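Local coordinates for putative major capsid protein (PDB 6G44) that probably builds the outer protein shell of the mavirus virophage, as a double jelly-roll major capsid protein that assembles into trimers, at residues M114-F119 with G486-D490; N209-K214 with Y288-I293. All coordinates share one frame; numbering follows the deposited sequence.

Contact 1 (M114-F119 with G486-D490)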
# COMPACT_ATOMS: atom_id res chain seq x y z
N MET C 114 31.55 5.14 20.84
CA MET C 114 30.79 5.91 21.83
C MET C 114 31.49 5.78 23.19
O MET C 114 31.53 4.70 23.77
CB MET C 114 29.35 5.43 21.88
CG MET C 114 28.60 5.70 20.59
SD MET C 114 26.85 5.25 20.80
CE MET C 114 26.20 5.80 19.20
N ASN C 115 31.96 6.92 23.69
CA ASN C 115 32.62 6.97 25.03
C ASN C 115 33.69 5.89 25.26
O ASN C 115 33.79 5.30 26.35
CB ASN C 115 31.56 7.01 26.14
CG ASN C 115 30.73 8.28 26.09
OD1 ASN C 115 31.11 9.25 25.41
ND2 ASN C 115 29.55 8.25 26.71
N GLY C 116 34.46 5.63 24.22
CA GLY C 116 35.51 4.64 24.27
C GLY C 116 35.16 3.21 23.87
O GLY C 116 36.06 2.40 23.72
N LYS C 117 33.87 2.88 23.76
CA LYS C 117 33.43 1.55 23.32
C LYS C 117 33.31 1.55 21.82
O LYS C 117 32.63 2.42 21.27
CB LYS C 117 32.09 1.20 23.94
CG LYS C 117 31.39 -0.02 23.33
CD LYS C 117 32.18 -1.29 23.59
CE LYS C 117 31.38 -2.49 23.11
NZ LYS C 117 32.13 -3.77 23.18
N THR C 118 34.00 0.62 21.15
CA THR C 118 33.91 0.55 19.70
C THR C 118 32.97 -0.57 19.27
O THR C 118 32.86 -1.65 19.90
CB THR C 118 35.28 0.35 19.04
OG1 THR C 118 35.83 -0.89 19.47
CG2 THR C 118 36.23 1.50 19.39
N PHE C 119 32.26 -0.27 18.18
CA PHE C 119 31.33 -1.20 17.54
C PHE C 119 31.78 -1.33 16.09
O PHE C 119 31.81 -0.34 15.38
CB PHE C 119 29.91 -0.63 17.56
CG PHE C 119 29.38 -0.26 18.92
CD1 PHE C 119 29.59 1.01 19.45
CD2 PHE C 119 28.58 -1.14 19.64
CE1 PHE C 119 29.07 1.36 20.69
CE2 PHE C 119 28.05 -0.80 20.88
CZ PHE C 119 28.32 0.46 21.41
N GLY C 486 28.70 7.03 31.53
CA GLY C 486 29.18 7.18 30.17
C GLY C 486 29.54 5.88 29.48
O GLY C 486 29.55 5.82 28.25
N THR C 487 29.85 4.84 30.25
CA THR C 487 30.25 3.57 29.70
C THR C 487 29.17 3.00 28.79
O THR C 487 27.99 3.02 29.11
CB THR C 487 30.58 2.56 30.81
OG1 THR C 487 31.60 3.13 31.66
CG2 THR C 487 31.10 1.27 30.24
N PHE C 488 29.64 2.46 27.67
CA PHE C 488 28.80 1.58 26.82
C PHE C 488 29.39 0.17 26.82
O PHE C 488 30.60 -0.02 26.83
CB PHE C 488 28.75 2.10 25.37
CG PHE C 488 27.85 3.30 25.16
CD1 PHE C 488 28.27 4.58 25.44
CD2 PHE C 488 26.56 3.12 24.64
CE1 PHE C 488 27.45 5.68 25.23
CE2 PHE C 488 25.74 4.22 24.42
CZ PHE C 488 26.17 5.50 24.72
N MET C 489 28.49 -0.81 26.70
CA MET C 489 28.82 -2.23 26.57
C MET C 489 27.83 -2.81 25.57
O MET C 489 26.75 -2.26 25.37
CB MET C 489 28.69 -2.99 27.89
CG MET C 489 29.68 -2.57 28.97
SD MET C 489 29.40 -3.53 30.48
CE MET C 489 29.93 -5.18 30.03
N ASP C 490 28.20 -3.90 24.93
CA ASP C 490 27.20 -4.69 24.22
C ASP C 490 27.41 -6.17 24.51
O ASP C 490 28.51 -6.58 24.84
CB ASP C 490 27.13 -4.34 22.72
CG ASP C 490 28.31 -4.80 21.93
OD1 ASP C 490 29.41 -5.00 22.48
OD2 ASP C 490 28.10 -5.00 20.71
O HOH W 1 32.50 2.94 27.22
O HOH W 2 30.97 -4.69 25.82
O HOH W 3 31.38 -4.03 20.08

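Contact 2 (N209-K214 with Y288-I293)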
# COMPACT_ATOMS: atom_id res chain seq x y z
N ASN C 209 26.05 -0.86 13.60
CA ASN C 209 25.81 -0.92 15.06
C ASN C 209 26.51 0.27 15.78
O ASN C 209 27.65 0.59 15.43
CB ASN C 209 26.33 -2.23 15.63
CG ASN C 209 25.59 -3.46 15.11
OD1 ASN C 209 25.46 -3.64 13.89
ND2 ASN C 209 25.13 -4.31 16.01
N PRO C 210 25.85 0.95 16.73
CA PRO C 210 24.54 0.65 17.32
C PRO C 210 23.39 1.52 16.78
O PRO C 210 22.38 1.70 17.50
CB PRO C 210 24.78 0.99 18.79
CG PRO C 210 25.65 2.22 18.68
CD PRO C 210 26.54 2.01 17.49
N THR C 211 23.48 2.01 15.55
CA THR C 211 22.44 2.92 15.06
C THR C 211 21.10 2.22 15.01
O THR C 211 20.98 1.02 14.82
CB THR C 211 22.73 3.54 13.68
OG1 THR C 211 22.63 2.54 12.66
CG2 THR C 211 24.09 4.26 13.63
N GLN C 212 20.07 3.03 15.17
CA GLN C 212 18.68 2.55 15.28
C GLN C 212 17.98 2.60 13.92
O GLN C 212 16.89 3.17 13.75
CB GLN C 212 17.98 3.33 16.36
CG GLN C 212 18.64 3.16 17.72
CD GLN C 212 18.51 1.75 18.22
OE1 GLN C 212 17.41 1.34 18.62
NE2 GLN C 212 19.62 0.98 18.21
N TYR C 213 18.60 1.95 12.94
CA TYR C 213 18.18 2.00 11.53
C TYR C 213 16.89 1.23 11.27
O TYR C 213 16.33 1.32 10.16
CB TYR C 213 19.30 1.50 10.58
CG TYR C 213 19.72 0.08 10.85
CD1 TYR C 213 19.04 -0.98 10.28
CD2 TYR C 213 20.80 -0.20 11.69
CE1 TYR C 213 19.39 -2.29 10.56
CE2 TYR C 213 21.17 -1.51 11.97
CZ TYR C 213 20.44 -2.55 11.40
OH TYR C 213 20.77 -3.86 11.66
N LYS C 214 16.42 0.46 12.24
CA LYS C 214 15.14 -0.24 12.10
C LYS C 214 13.97 0.62 12.58
O LYS C 214 12.82 0.22 12.39
CB LYS C 214 15.17 -1.58 12.84
CG LYS C 214 16.22 -2.56 12.31
CD LYS C 214 16.56 -3.68 13.30
CE LYS C 214 15.37 -4.52 13.74
NZ LYS C 214 14.92 -5.49 12.71
N TYR C 288 19.50 -0.64 24.20
CA TYR C 288 19.25 -0.49 22.74
C TYR C 288 19.33 -1.85 22.08
O TYR C 288 20.23 -2.64 22.33
CB TYR C 288 20.31 0.40 22.08
CG TYR C 288 20.36 1.79 22.67
CD1 TYR C 288 21.03 2.00 23.87
CD2 TYR C 288 19.75 2.87 22.05
CE1 TYR C 288 21.05 3.26 24.44
CE2 TYR C 288 19.76 4.14 22.62
CZ TYR C 288 20.41 4.30 23.83
OH TYR C 288 20.44 5.54 24.41
N ASN C 289 18.36 -2.10 21.19
CA ASN C 289 18.35 -3.31 20.38
C ASN C 289 19.32 -3.08 19.22
O ASN C 289 19.16 -2.14 18.44
CB ASN C 289 16.91 -3.54 19.85
CG ASN C 289 16.68 -4.96 19.37
OD1 ASN C 289 17.58 -5.73 19.24
ND2 ASN C 289 15.41 -5.31 19.22
N THR C 290 20.38 -3.89 19.14
CA THR C 290 21.46 -3.70 18.18
C THR C 290 21.86 -5.07 17.61
O THR C 290 22.93 -5.59 17.94
CB THR C 290 22.67 -2.97 18.82
OG1 THR C 290 23.10 -3.70 19.97
CG2 THR C 290 22.29 -1.57 19.21
N PRO C 291 21.02 -5.63 16.73
CA PRO C 291 21.28 -6.98 16.19
C PRO C 291 22.66 -7.16 15.61
O PRO C 291 23.20 -6.23 15.01
CB PRO C 291 20.23 -7.14 15.09
CG PRO C 291 19.21 -6.10 15.32
CD PRO C 291 19.82 -5.01 16.14
N LEU C 292 23.24 -8.35 15.80
CA LEU C 292 24.57 -8.66 15.28
C LEU C 292 24.47 -9.63 14.10
O LEU C 292 24.00 -10.76 14.24
CB LEU C 292 25.40 -9.29 16.41
CG LEU C 292 26.85 -9.61 16.07
CD1 LEU C 292 27.63 -8.35 15.76
CD2 LEU C 292 27.44 -10.35 17.27
N ILE C 293 24.86 -9.17 12.93
CA ILE C 293 24.80 -9.97 11.70
C ILE C 293 26.22 -10.39 11.38
O ILE C 293 27.13 -9.53 11.33
CB ILE C 293 24.22 -9.16 10.53
CG1 ILE C 293 22.72 -8.89 10.72
CG2 ILE C 293 24.40 -9.93 9.22
CD1 ILE C 293 22.31 -7.94 11.84
O HOH W 4 26.06 -6.37 12.90
O HOH W 5 22.65 -3.94 13.66
O HOH W 6 26.10 -3.71 18.79
O HOH W 7 16.40 -0.07 20.68

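Contact 1 (M114-F119 with G486-D490)
With chi1 at 168° and a bend at chi2, Lys117 runs across Phe488 and brings NZ to Asp490. NZ forms a salt bridge with Asp490 OD1 at 3.1 Å, on the syn side but 35° out of the carboxylate plane. Nearer the backbone, Lys117 CB packs on Phe488 CB at 3.7 Å. Met114 is extended beyond CG and runs over one face of the Phe488 ring. Its CB makes a CH-pi contact, and its SD lies 4.2 Å from the Phe488 ring centroid, a Met-aromatic contact. Asn115 ND2 sits at the edge of the same ring, in its plane. One N-H of Asn115 ND2 bonds to Gly486 O at 2.9 Å, on a carbonyl lone pair. Asn224 O is a second acceptor for ND2, and Thr227 N donates to OD1, so the amide is fixed in rotation. Water 1 links Asn115 O to Phe488 N, and water 2 links Lys117 NZ to Asp490 N. No direct backbone-to-backbone hydrogen bond joins the two segments; side chains and waters bridge them. Met114 to Lys117 form a type I' beta turn, the tight connection of a two-residue beta hairpin, here joining strands 110-114 and 117-121.

Contact 2 (N209-K214 with Y288-I293)
The amide of Gln212 meets the Tyr288 ring at its edge, with CD near the ring plane and the two planes 78° apart. Phe222 stacks on the Tyr288 ring. The Tyr213 ring has water 5 at its edge, and His130 meets it edge-to-face. A bend at chi2 (-66°) turns the Gln212 amide back toward its own loop, and NE2 uses its hydrogens on two carbonyls. One bond goes to Pro210 O at 2.9 Å, and the other crosses to Asn289 O at 3.2 Å, from above that carbonyl plane. Water 7 joins Gln212 OE1 to Asn289 N, so the amide reaches Asn289 O directly and Asn289 N through water. Asn209 ND2 donates to Pro291 O at 2.9 Å, with the donor 51° out of the carbonyl plane. Asn209 OD1 accepts from waters 4 and 5. Water 5 also accepts a hydrogen bond from the Tyr213 hydroxyl and donates one to Pro291 O. Between the two amides, Pro210 CB packs on Thr290 CG2 at 3.6 Å; a cis peptide bond precedes this proline. The loop between strands 195-205 and 222-235 thus lies against the interrupted strand 286-305. Strand 464-482 pairs with that strand, while Leu126 and Leu129 of helix 123-130 pack on Ile293.

Overall arrangement
The centres of contacts 1 and 2 are about 14 Å apart, on the same side of the chain's centre. They touch directly: Met114 and Phe119 of contact 1 pack on Pro210, and Phe119 also meets Asn209. Along the chain, contact 2 is nested within the loop closed by contact 1. Contact 1 joins segments 367 residues apart, contact 2 segments 74 apart. In each, the earlier segment belongs to the region of the ten-stranded sheet, as a hairpin or a loop. The later segment lies on the five-stranded sheet, where strand 464-482 pairs with both 286-305 and 488-492. The two contacts thus adjoin where a hairpin and a loop of the first sheet's region meet the second sheet of this double jelly-roll protein.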